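Local coordinates for protein extracellular ligand-binding receptor (Rhodopseudomonas palustris, PDB 4EYQ) that probably serves as a periplasmic solute-binding protein, holding small aromatic acids such as caffeic acid and 3-(4-hydroxyphenyl)pyruvic acid between its two lobes, at residues P191-V196 and L218-H223; V138-Y143 and E169-R174; H96-P101 and S112-Q117. All coordinates share one frame; numbering follows the deposited sequence.

How the interactions relate
Three contacts follow one another along the chain; none encloses or crosses another. Nearest the N terminus, interaction 3 (96-101 with 112-117) closes a short beta-alpha-beta loop at the edge of the first sheet. Interaction 2 (138-143 with 169-174) and then interaction 1 (191-196 with 218-223) close two longer beta-alpha-beta loops in the second sheet. Their strands 137-143 and 193-197 are neighbours, and Leu-195 N probably bonds to Gly-139 O between them; the two contact centres lie about 11 Å apart. Interaction 3 is about 24 Å from interaction 1, centre to centre, yet His-223 reaches back to Gln-117. All three touch the ligand, which ties both sheets to one binding site.

Interaction 1. Residues P191-V196 and L218-H223; sequences PDAILV and LIYQTH. With DHC (caffeic acid), chain C; ENO (3-(4-hydroxy-phenyl)pyruvic acid), chain B.
Leu-195 and Tyr-220 meet on neighbouring parallel strands of a beta-alpha-beta crossover, in which helix 204-212 links strand 193-197 to strand 218-221 inside the Rossmann-like sheet of one lobe. Their side chains cross at about a right angle, with Leu-195 CD1 3.9 Å from Tyr-220 CB. CG of Leu-195 lies opposite its own backbone N (chi1 175°), and the branch comes down beside the tyrosine stem rather than over the ring. The ring presents an edge to the first strand: CE1 of Tyr-220 is 3.7 Å from CB of Ala-193, where a methyl group is small enough to let the ring lie alongside. The phenol OH hydrogen-bonds to His-129 ND1 of helix 119-132, which packs on this face.

On the other face, toward helix 204-212, Val-196 and Gln-221 lie side by side and point the same way. The glutamine chain bends at chi2 (-82°), laying its amide against the valine, with NE2 3.6 Å from Val-196 CB; this NE2 is spent on Gln-207 and Ala-203 O. Beta-branched Ile-219 suits a buried strand and sets its CG2 3.8 Å from Val-196 CG2. Three nearly straight backbone bonds fix the register, among them Tyr-220 N to Ile-194 O at 2.7 Å.

Beyond the strand, His-223 turns one ring face to the caffeic acid ring, while its NE2 bonds to Gln-117 O. At the opposite end, a water donates to Asp-192 O at 2.6 Å and accepts from Leu-218 N at 3.1 Å.

Interaction 2. Residues V138-Y143 and E169-R174; sequences VGYIGY and EERFAR. With DHC (caffeic acid), chain C; ENO (3-(4-hydroxy-phenyl)pyruvic acid), chain B.
This beta-alpha-beta unit of the Rossmann-like lobe pairs Tyr-140 to Tyr-143 with Glu-169 to Phe-172 on the outermost strand, helix 146-161 making the crossover. The strands run parallel, and Glu-170 is held through both its N and its O, the N bonding to Tyr-140 O at 2.8 Å. Gly-142 suits its place because a CB there would run into Tyr-140 OH.

Arg-171, bent at chi2 (-55°), folds back over the sheet. Its NE approaches the tyrosine edge, and Tyr-140 CE2 lies over the guanidinium face, with the two planes almost perpendicular. NE and NH2 together grip Glu-169 OE2 side-on, NE meeting the anti lone pair of that oxygen at 2.8 Å, while NH1 donates to Tyr-143 O at 2.9 Å and also pairs with Asp-149. With a leucine in its place, Tyr-143 O would probably lose a donor, and Glu-169 and Asp-149 would be left without their shared positive mate.

Toward the binding site, Phe-172 packs obliquely against Tyr-143, with ring planes 59° apart. Arg-174 then passes above the tyrosine: its CG sits 3.7 Å from the ring centroid in a CH-pi contact, and Tyr-143 CD2 lies 3.3 Å above its guanidinium plane. Tyr-143 OH is held by Ser-199 N, and Arg-174 NE by Asp-145, so in the complex both groups have partners of their own beside the ligand carboxylate. Arg-174 NH1 donates to O1 of either acid at 2.9 Å and NH2 to O2 at 2.7 Å. Such a two-nitrogen grip would probably favour a ligand that carries an ionised carboxylate.

Interaction 3. Residues H96-P101 and S112-Q117; sequences HIALAP and SVVMPQ. With ENO (3-(4-hydroxy-phenyl)pyruvic acid), chain B; DHC (caffeic acid), chain C.
Met-115, present as selenomethionine with selenium (SE) in place of sulfur, leans across onto Ile-97 and Leu-99. Its CB passes 3.5 Å from Ala-98 O, the atom that also accepts the hydrogen bond from Met-115 N. Next, CG presses on Ile-97 CG2 at 3.4 Å, tighter than ordinary carbon contact, with Leu-99 CD2 nearby. The chain bends at chi2 (-62°) and again at chi3, which keeps SE near Ile-97 CG2 and brings CE back to within 3.8 Å of that same methyl. A long, flexible chain can curl round a branched isoleucine in this way; His-286 of helix 282-301 packs against it as well.

At the start of the strands, His-96 ND1 and Ser-112 OG share a hydrogen bond of 2.9 Å, the hydroxyl lying in the ring plane at its edge. The other ring nitrogen is held by Gly-75 O, and the serine also bonds to Ser-86, so these buried polar groups are satisfied.

Where the strands end, two prolines give stiff walls. Pro-116 sets CG against Leu-99 O and CB 3.5 Å from the caffeic acid hydroxyl O4'. Pro-101 lays its CD 3.6 Å from C6' of the same ring. Ligand-lining loops at the C-terminal ends of parallel strands, between two lobes, are typical of the periplasmic binding protein fold.

Interaction 1. Residues P191-V196 and L218-H223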
# COMPACT_ATOMS: atom_id res chain seq x y z
N PRO A 191 -21.74 -14.86 -10.73
CA PRO A 191 -21.78 -13.42 -10.86
C PRO A 191 -21.18 -12.97 -12.21
O PRO A 191 -20.37 -13.69 -12.83
CB PRO A 191 -20.87 -12.95 -9.71
CG PRO A 191 -19.87 -14.06 -9.58
CD PRO A 191 -20.71 -15.29 -9.75
N ASP A 192 -21.63 -11.80 -12.65
CA ASP A 192 -21.11 -11.11 -13.81
C ASP A 192 -19.62 -10.85 -13.65
O ASP A 192 -18.87 -10.93 -14.63
CB ASP A 192 -21.84 -9.76 -13.98
CG ASP A 192 -23.31 -9.92 -14.34
OD1 ASP A 192 -23.69 -10.99 -14.88
OD2 ASP A 192 -24.09 -8.99 -14.09
N ALA A 193 -19.20 -10.48 -12.43
CA ALA A 193 -17.79 -10.19 -12.14
C ALA A 193 -17.39 -10.68 -10.76
O ALA A 193 -18.24 -10.83 -9.88
CB ALA A 193 -17.53 -8.69 -12.26
N ILE A 194 -16.10 -10.94 -10.56
CA ILE A 194 -15.55 -11.24 -9.20
C ILE A 194 -14.49 -10.19 -8.82
O ILE A 194 -13.59 -9.85 -9.64
CB ILE A 194 -15.02 -12.70 -9.09
CG1 ILE A 194 -16.20 -13.69 -9.16
CG2 ILE A 194 -14.17 -12.92 -7.81
CD1 ILE A 194 -15.81 -15.10 -9.50
N LEU A 195 -14.63 -9.65 -7.61
CA LEU A 195 -13.60 -8.86 -6.97
C LEU A 195 -12.78 -9.71 -5.98
O LEU A 195 -13.34 -10.37 -5.10
CB LEU A 195 -14.22 -7.65 -6.23
CG LEU A 195 -13.26 -6.79 -5.40
CD1 LEU A 195 -12.25 -6.05 -6.29
CD2 LEU A 195 -14.01 -5.83 -4.47
N VAL A 196 -11.46 -9.68 -6.14
CA VAL A 196 -10.53 -10.39 -5.24
C VAL A 196 -9.93 -9.36 -4.27
O VAL A 196 -9.35 -8.38 -4.71
CB VAL A 196 -9.39 -11.06 -6.06
CG1 VAL A 196 -8.37 -11.71 -5.13
CG2 VAL A 196 -9.97 -12.09 -7.03
N LEU A 218 -15.36 -11.34 -15.89
CA LEU A 218 -14.35 -10.38 -15.43
C LEU A 218 -13.92 -10.57 -13.97
O LEU A 218 -14.75 -10.78 -13.05
CB LEU A 218 -14.84 -8.95 -15.64
CG LEU A 218 -15.07 -8.51 -17.08
CD1 LEU A 218 -15.68 -7.10 -17.00
CD2 LEU A 218 -13.76 -8.53 -17.90
N ILE A 219 -12.61 -10.50 -13.78
CA ILE A 219 -11.99 -10.49 -12.46
C ILE A 219 -11.28 -9.19 -12.22
O ILE A 219 -10.51 -8.69 -13.08
CB ILE A 219 -11.03 -11.68 -12.22
CG1 ILE A 219 -11.74 -13.03 -12.46
CG2 ILE A 219 -10.41 -11.63 -10.82
CD1 ILE A 219 -10.73 -14.17 -12.54
N TYR A 220 -11.57 -8.64 -11.05
CA TYR A 220 -11.05 -7.34 -10.59
C TYR A 220 -10.13 -7.57 -9.38
O TYR A 220 -10.45 -8.37 -8.46
CB TYR A 220 -12.21 -6.39 -10.21
CG TYR A 220 -13.04 -5.87 -11.37
CD1 TYR A 220 -14.07 -6.66 -11.92
CD2 TYR A 220 -12.82 -4.59 -11.92
CE1 TYR A 220 -14.85 -6.19 -13.00
CE2 TYR A 220 -13.60 -4.11 -12.99
CZ TYR A 220 -14.61 -4.92 -13.52
OH TYR A 220 -15.41 -4.49 -14.56
N GLN A 221 -8.98 -6.90 -9.40
CA GLN A 221 -7.99 -7.00 -8.34
C GLN A 221 -7.73 -5.63 -7.72
O GLN A 221 -7.92 -4.60 -8.40
CB GLN A 221 -6.65 -7.56 -8.89
CG GLN A 221 -6.66 -9.04 -9.32
CD GLN A 221 -6.49 -10.03 -8.17
OE1 GLN A 221 -6.16 -9.64 -7.04
NE2 GLN A 221 -6.70 -11.32 -8.45
N THR A 222 -7.24 -5.63 -6.47
CA THR A 222 -6.98 -4.42 -5.71
C THR A 222 -5.53 -3.98 -5.94
O THR A 222 -4.75 -4.70 -6.55
CB THR A 222 -7.19 -4.64 -4.21
OG1 THR A 222 -6.13 -5.45 -3.68
CG2 THR A 222 -8.58 -5.33 -3.92
N HIS A 223 -5.19 -2.81 -5.40
CA HIS A 223 -3.82 -2.28 -5.51
C HIS A 223 -2.75 -3.04 -4.75
O HIS A 223 -1.55 -2.87 -5.02
CB HIS A 223 -3.81 -0.76 -5.25
CG HIS A 223 -4.42 -0.35 -3.90
ND1 HIS A 223 -5.58 -0.89 -3.40
CD2 HIS A 223 -4.03 0.66 -2.99
CE1 HIS A 223 -5.87 -0.30 -2.20
NE2 HIS A 223 -4.94 0.66 -1.96
C1 DHC C . -2.74 -6.50 2.79
O1 DHC C . -2.45 -7.60 2.25
C2 DHC C . -2.68 -5.24 2.01
C3 DHC C . -1.67 -5.02 1.20
C1' DHC C . -1.56 -3.77 0.40
C2' DHC C . -0.31 -3.16 0.36
C3' DHC C . -0.14 -2.00 -0.37
C4' DHC C . -1.30 -1.42 -1.10
C5' DHC C . -2.54 -2.04 -1.02
C6' DHC C . -2.65 -3.21 -0.28
O4' DHC C . -1.14 -0.28 -1.82
O3' DHC C . 1.09 -1.44 -0.40
O2 DHC C . -3.10 -6.44 3.98
O4 ENO B . -2.39 -4.07 2.99
C9 ENO B . 0.04 -3.20 0.43
C8 ENO B . 0.26 -2.00 -0.22
C7 ENO B . -0.78 -1.39 -0.91
C6 ENO B . -2.05 -1.95 -0.97
C5 ENO B . -2.26 -3.17 -0.31
C4 ENO B . -1.22 -3.79 0.39
O3 ENO B . -0.53 -0.20 -1.53
C3 ENO B . -1.43 -5.13 1.09
C2 ENO B . -2.15 -5.11 2.41
C1 ENO B . -2.55 -6.40 2.98
O2 ENO B . -3.20 -6.41 4.04
O1 ENO B . -2.24 -7.47 2.40
O HOH W 1 -18.15 -10.75 -17.17
O HOH W 2 -6.77 -8.12 -4.95

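Interaction 2. Residues V138-Y143 and E169-R174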
# COMPACT_ATOMS: atom_id res chain seq x y z
N VAL A 138 -22.03 -9.26 -8.51
CA VAL A 138 -20.60 -9.34 -8.18
C VAL A 138 -20.42 -10.37 -7.10
O VAL A 138 -21.21 -10.44 -6.15
CB VAL A 138 -20.08 -7.99 -7.64
CG1 VAL A 138 -18.62 -8.10 -7.21
CG2 VAL A 138 -20.26 -6.90 -8.68
N GLY A 139 -19.41 -11.21 -7.27
CA GLY A 139 -18.95 -12.09 -6.21
C GLY A 139 -17.64 -11.57 -5.59
O GLY A 139 -16.81 -10.90 -6.25
N TYR A 140 -17.44 -11.88 -4.31
CA TYR A 140 -16.21 -11.44 -3.62
C TYR A 140 -15.43 -12.58 -3.02
O TYR A 140 -16.00 -13.48 -2.42
CB TYR A 140 -16.55 -10.43 -2.52
CG TYR A 140 -15.36 -9.92 -1.73
CD1 TYR A 140 -14.46 -8.99 -2.30
CD2 TYR A 140 -15.14 -10.34 -0.41
CE1 TYR A 140 -13.36 -8.52 -1.58
CE2 TYR A 140 -14.06 -9.85 0.34
CZ TYR A 140 -13.18 -8.95 -0.25
OH TYR A 140 -12.10 -8.47 0.49
N ILE A 141 -14.11 -12.54 -3.15
CA ILE A 141 -13.26 -13.48 -2.41
C ILE A 141 -12.05 -12.69 -1.85
O ILE A 141 -11.28 -12.09 -2.62
CB ILE A 141 -12.86 -14.74 -3.24
CG1 ILE A 141 -11.92 -15.63 -2.40
CG2 ILE A 141 -12.19 -14.35 -4.57
CD1 ILE A 141 -11.57 -16.97 -3.02
N GLY A 142 -11.93 -12.62 -0.52
CA GLY A 142 -10.82 -11.86 0.10
C GLY A 142 -10.32 -12.49 1.38
O GLY A 142 -10.91 -13.47 1.83
N TYR A 143 -9.24 -11.93 1.97
CA TYR A 143 -8.68 -12.41 3.24
C TYR A 143 -9.74 -12.36 4.36
O TYR A 143 -10.59 -11.47 4.40
CB TYR A 143 -7.47 -11.56 3.67
CG TYR A 143 -6.25 -11.58 2.74
CD1 TYR A 143 -5.86 -12.75 2.08
CD2 TYR A 143 -5.49 -10.43 2.52
CE1 TYR A 143 -4.76 -12.78 1.24
CE2 TYR A 143 -4.37 -10.44 1.67
CZ TYR A 143 -4.00 -11.61 1.04
OH TYR A 143 -2.90 -11.65 0.20
N GLU A 169 -20.14 -14.07 -1.08
CA GLU A 169 -18.98 -13.63 -0.33
C GLU A 169 -18.19 -14.83 0.18
O GLU A 169 -18.72 -15.64 0.94
CB GLU A 169 -19.39 -12.73 0.86
CG GLU A 169 -18.18 -12.17 1.59
CD GLU A 169 -18.46 -11.93 3.05
OE1 GLU A 169 -19.64 -12.00 3.45
OE2 GLU A 169 -17.50 -11.66 3.79
N GLU A 170 -16.93 -14.93 -0.24
CA GLU A 170 -16.04 -15.98 0.27
C GLU A 170 -14.78 -15.37 0.89
O GLU A 170 -14.32 -14.29 0.46
CB GLU A 170 -15.65 -16.97 -0.84
CG GLU A 170 -16.81 -17.79 -1.42
CD GLU A 170 -17.51 -18.66 -0.39
OE1 GLU A 170 -16.84 -19.32 0.43
OE2 GLU A 170 -18.75 -18.70 -0.42
N ARG A 171 -14.22 -16.06 1.89
CA ARG A 171 -12.96 -15.65 2.51
C ARG A 171 -11.91 -16.77 2.50
O ARG A 171 -12.26 -17.95 2.54
CB ARG A 171 -13.17 -15.16 3.96
CG ARG A 171 -14.10 -13.97 4.13
CD ARG A 171 -13.72 -12.73 3.30
NE ARG A 171 -14.66 -11.66 3.61
CZ ARG A 171 -14.43 -10.64 4.44
NH1 ARG A 171 -13.23 -10.45 5.03
NH2 ARG A 171 -15.39 -9.76 4.66
N PHE A 172 -10.63 -16.38 2.48
CA PHE A 172 -9.52 -17.30 2.73
C PHE A 172 -8.43 -16.65 3.60
O PHE A 172 -8.41 -15.43 3.77
CB PHE A 172 -8.95 -17.87 1.44
CG PHE A 172 -8.22 -16.88 0.58
CD1 PHE A 172 -8.90 -15.90 -0.12
CD2 PHE A 172 -6.84 -16.97 0.43
CE1 PHE A 172 -8.21 -15.01 -0.97
CE2 PHE A 172 -6.13 -16.10 -0.41
CZ PHE A 172 -6.82 -15.12 -1.10
N ALA A 173 -7.55 -17.49 4.15
CA ALA A 173 -6.46 -17.04 5.00
C ALA A 173 -5.20 -16.89 4.15
O ALA A 173 -5.00 -17.60 3.14
CB ALA A 173 -6.23 -18.02 6.15
N ARG A 174 -4.36 -15.93 4.55
CA ARG A 174 -3.12 -15.59 3.86
C ARG A 174 -2.18 -16.77 3.53
O ARG A 174 -1.57 -16.77 2.46
CB ARG A 174 -2.38 -14.52 4.65
CG ARG A 174 -3.00 -13.14 4.55
CD ARG A 174 -2.42 -12.15 5.54
NE ARG A 174 -3.28 -10.97 5.59
CZ ARG A 174 -3.06 -9.87 4.87
NH1 ARG A 174 -1.99 -9.81 4.05
NH2 ARG A 174 -3.91 -8.84 4.96
C1 DHC C . -2.74 -6.50 2.79
O1 DHC C . -2.45 -7.60 2.25
C2 DHC C . -2.68 -5.24 2.01
C3 DHC C . -1.67 -5.02 1.20
C1' DHC C . -1.56 -3.77 0.40
C2' DHC C . -0.31 -3.16 0.36
C3' DHC C . -0.14 -2.00 -0.37
C4' DHC C . -1.30 -1.42 -1.10
C5' DHC C . -2.54 -2.04 -1.02
C6' DHC C . -2.65 -3.21 -0.28
O4' DHC C . -1.14 -0.28 -1.82
O3' DHC C . 1.09 -1.44 -0.40
O2 DHC C . -3.10 -6.44 3.98
O4 ENO B . -2.39 -4.07 2.99
C9 ENO B . 0.04 -3.20 0.43
C8 ENO B . 0.26 -2.00 -0.22
C7 ENO B . -0.78 -1.39 -0.91
C6 ENO B . -2.05 -1.95 -0.97
C5 ENO B . -2.26 -3.17 -0.31
C4 ENO B . -1.22 -3.79 0.39
O3 ENO B . -0.53 -0.20 -1.53
C3 ENO B . -1.43 -5.13 1.09
C2 ENO B . -2.15 -5.11 2.41
C1 ENO B . -2.55 -6.40 2.98
O2 ENO B . -3.20 -6.41 4.04
O1 ENO B . -2.24 -7.47 2.40

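Interaction 3. Residues H96-P101 and S112-Q117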
# COMPACT_ATOMS: atom_id res chain seq x y z
N HIS A 96 4.56 7.89 12.68
CA HIS A 96 4.49 6.59 12.01
C HIS A 96 4.00 6.75 10.60
O HIS A 96 2.93 7.34 10.39
CB HIS A 96 3.55 5.66 12.78
CG HIS A 96 3.21 4.40 12.01
ND1 HIS A 96 1.96 3.89 11.98
CD2 HIS A 96 4.01 3.57 11.21
CE1 HIS A 96 1.95 2.77 11.21
NE2 HIS A 96 3.21 2.59 10.72
N ILE A 97 4.76 6.27 9.61
CA ILE A 97 4.32 6.23 8.22
C ILE A 97 3.98 4.80 7.85
O ILE A 97 4.87 3.96 7.76
CB ILE A 97 5.37 6.83 7.25
CG1 ILE A 97 5.65 8.28 7.67
CG2 ILE A 97 4.83 6.79 5.82
CD1 ILE A 97 6.81 8.98 6.95
N ALA A 98 2.68 4.53 7.67
CA ALA A 98 2.20 3.20 7.30
C ALA A 98 2.54 2.86 5.86
O ALA A 98 2.34 3.68 4.95
CB ALA A 98 0.70 3.10 7.54
N LEU A 99 3.05 1.65 5.62
CA LEU A 99 3.32 1.24 4.22
C LEU A 99 2.24 0.28 3.67
O LEU A 99 2.37 -0.21 2.55
CB LEU A 99 4.74 0.68 4.06
CG LEU A 99 5.89 1.62 4.49
CD1 LEU A 99 7.22 0.91 4.31
CD2 LEU A 99 5.87 2.98 3.75
N ALA A 100 1.19 0.04 4.44
CA ALA A 100 0.05 -0.76 4.03
C ALA A 100 -1.19 -0.01 4.44
O ALA A 100 -1.13 0.77 5.40
CB ALA A 100 0.07 -2.12 4.73
N PRO A 101 -2.34 -0.24 3.77
CA PRO A 101 -3.58 0.42 4.20
C PRO A 101 -3.92 0.03 5.65
O PRO A 101 -3.50 -1.03 6.13
CB PRO A 101 -4.65 -0.15 3.24
CG PRO A 101 -3.87 -0.67 2.07
CD PRO A 101 -2.57 -1.14 2.62
N SER A 112 -0.07 8.51 13.20
CA SER A 112 0.11 7.72 11.95
C SER A 112 -0.39 8.48 10.71
O SER A 112 -1.47 9.06 10.75
CB SER A 112 -0.70 6.41 12.03
OG SER A 112 -0.20 5.48 12.98
N VAL A 113 0.39 8.46 9.63
CA VAL A 113 -0.15 8.80 8.29
C VAL A 113 0.06 7.56 7.37
O VAL A 113 0.86 6.67 7.71
CB VAL A 113 0.49 10.06 7.67
CG1 VAL A 113 0.09 11.30 8.48
CG2 VAL A 113 2.01 9.91 7.59
N VAL A 114 -0.65 7.51 6.22
CA VAL A 114 -0.71 6.27 5.42
C VAL A 114 -0.26 6.53 3.98
O VAL A 114 -0.77 7.44 3.33
CB VAL A 114 -2.14 5.68 5.39
CG1 VAL A 114 -2.15 4.31 4.72
CG2 VAL A 114 -2.74 5.63 6.78
N MSE A 115 0.69 5.77 3.49
CA MSE A 115 1.14 6.00 2.12
C MSE A 115 0.17 5.38 1.09
O MSE A 115 -0.25 6.09 0.16
CB MSE A 115 2.57 5.47 1.90
CG MSE A 115 3.69 6.26 2.63
SE MSE A 115 3.83 8.11 2.07
CE MSE A 115 2.73 8.81 3.42
N PRO A 116 -0.18 4.06 1.25
CA PRO A 116 -1.08 3.46 0.25
C PRO A 116 -2.44 4.18 0.12
O PRO A 116 -2.95 4.73 1.11
CB PRO A 116 -1.30 2.02 0.77
CG PRO A 116 -0.10 1.73 1.61
CD PRO A 116 0.26 3.05 2.25
N GLN A 117 -3.01 4.15 -1.10
CA GLN A 117 -4.33 4.79 -1.38
C GLN A 117 -5.46 4.22 -0.51
O GLN A 117 -5.46 3.02 -0.28
CB GLN A 117 -4.67 4.61 -2.83
CG GLN A 117 -3.69 5.40 -3.72
CD GLN A 117 -2.39 4.65 -4.09
OE1 GLN A 117 -2.15 3.54 -3.63
NE2 GLN A 117 -1.56 5.28 -4.96
O4 ENO B . -2.39 -4.07 2.99
C9 ENO B . 0.04 -3.20 0.43
C8 ENO B . 0.26 -2.00 -0.22
C7 ENO B . -0.78 -1.39 -0.91
C6 ENO B . -2.05 -1.95 -0.97
C5 ENO B . -2.26 -3.17 -0.31
C4 ENO B . -1.22 -3.79 0.39
O3 ENO B . -0.53 -0.20 -1.53
C3 ENO B . -1.43 -5.13 1.09
C2 ENO B . -2.15 -5.11 2.41
C1 ENO B . -2.55 -6.40 2.98
O2 ENO B . -3.20 -6.41 4.04
O1 ENO B . -2.24 -7.47 2.40
C1 DHC C . -2.74 -6.50 2.79
O1 DHC C . -2.45 -7.60 2.25
C2 DHC C . -2.68 -5.24 2.01
C3 DHC C . -1.67 -5.02 1.20
C1' DHC C . -1.56 -3.77 0.40
C2' DHC C . -0.31 -3.16 0.36
C3' DHC C . -0.14 -2.00 -0.37
C4' DHC C . -1.30 -1.42 -1.10
C5' DHC C . -2.54 -2.04 -1.02
C6' DHC C . -2.65 -3.21 -0.28
O4' DHC C . -1.14 -0.28 -1.82
O3' DHC C . 1.09 -1.44 -0.40
O2 DHC C . -3.10 -6.44 3.98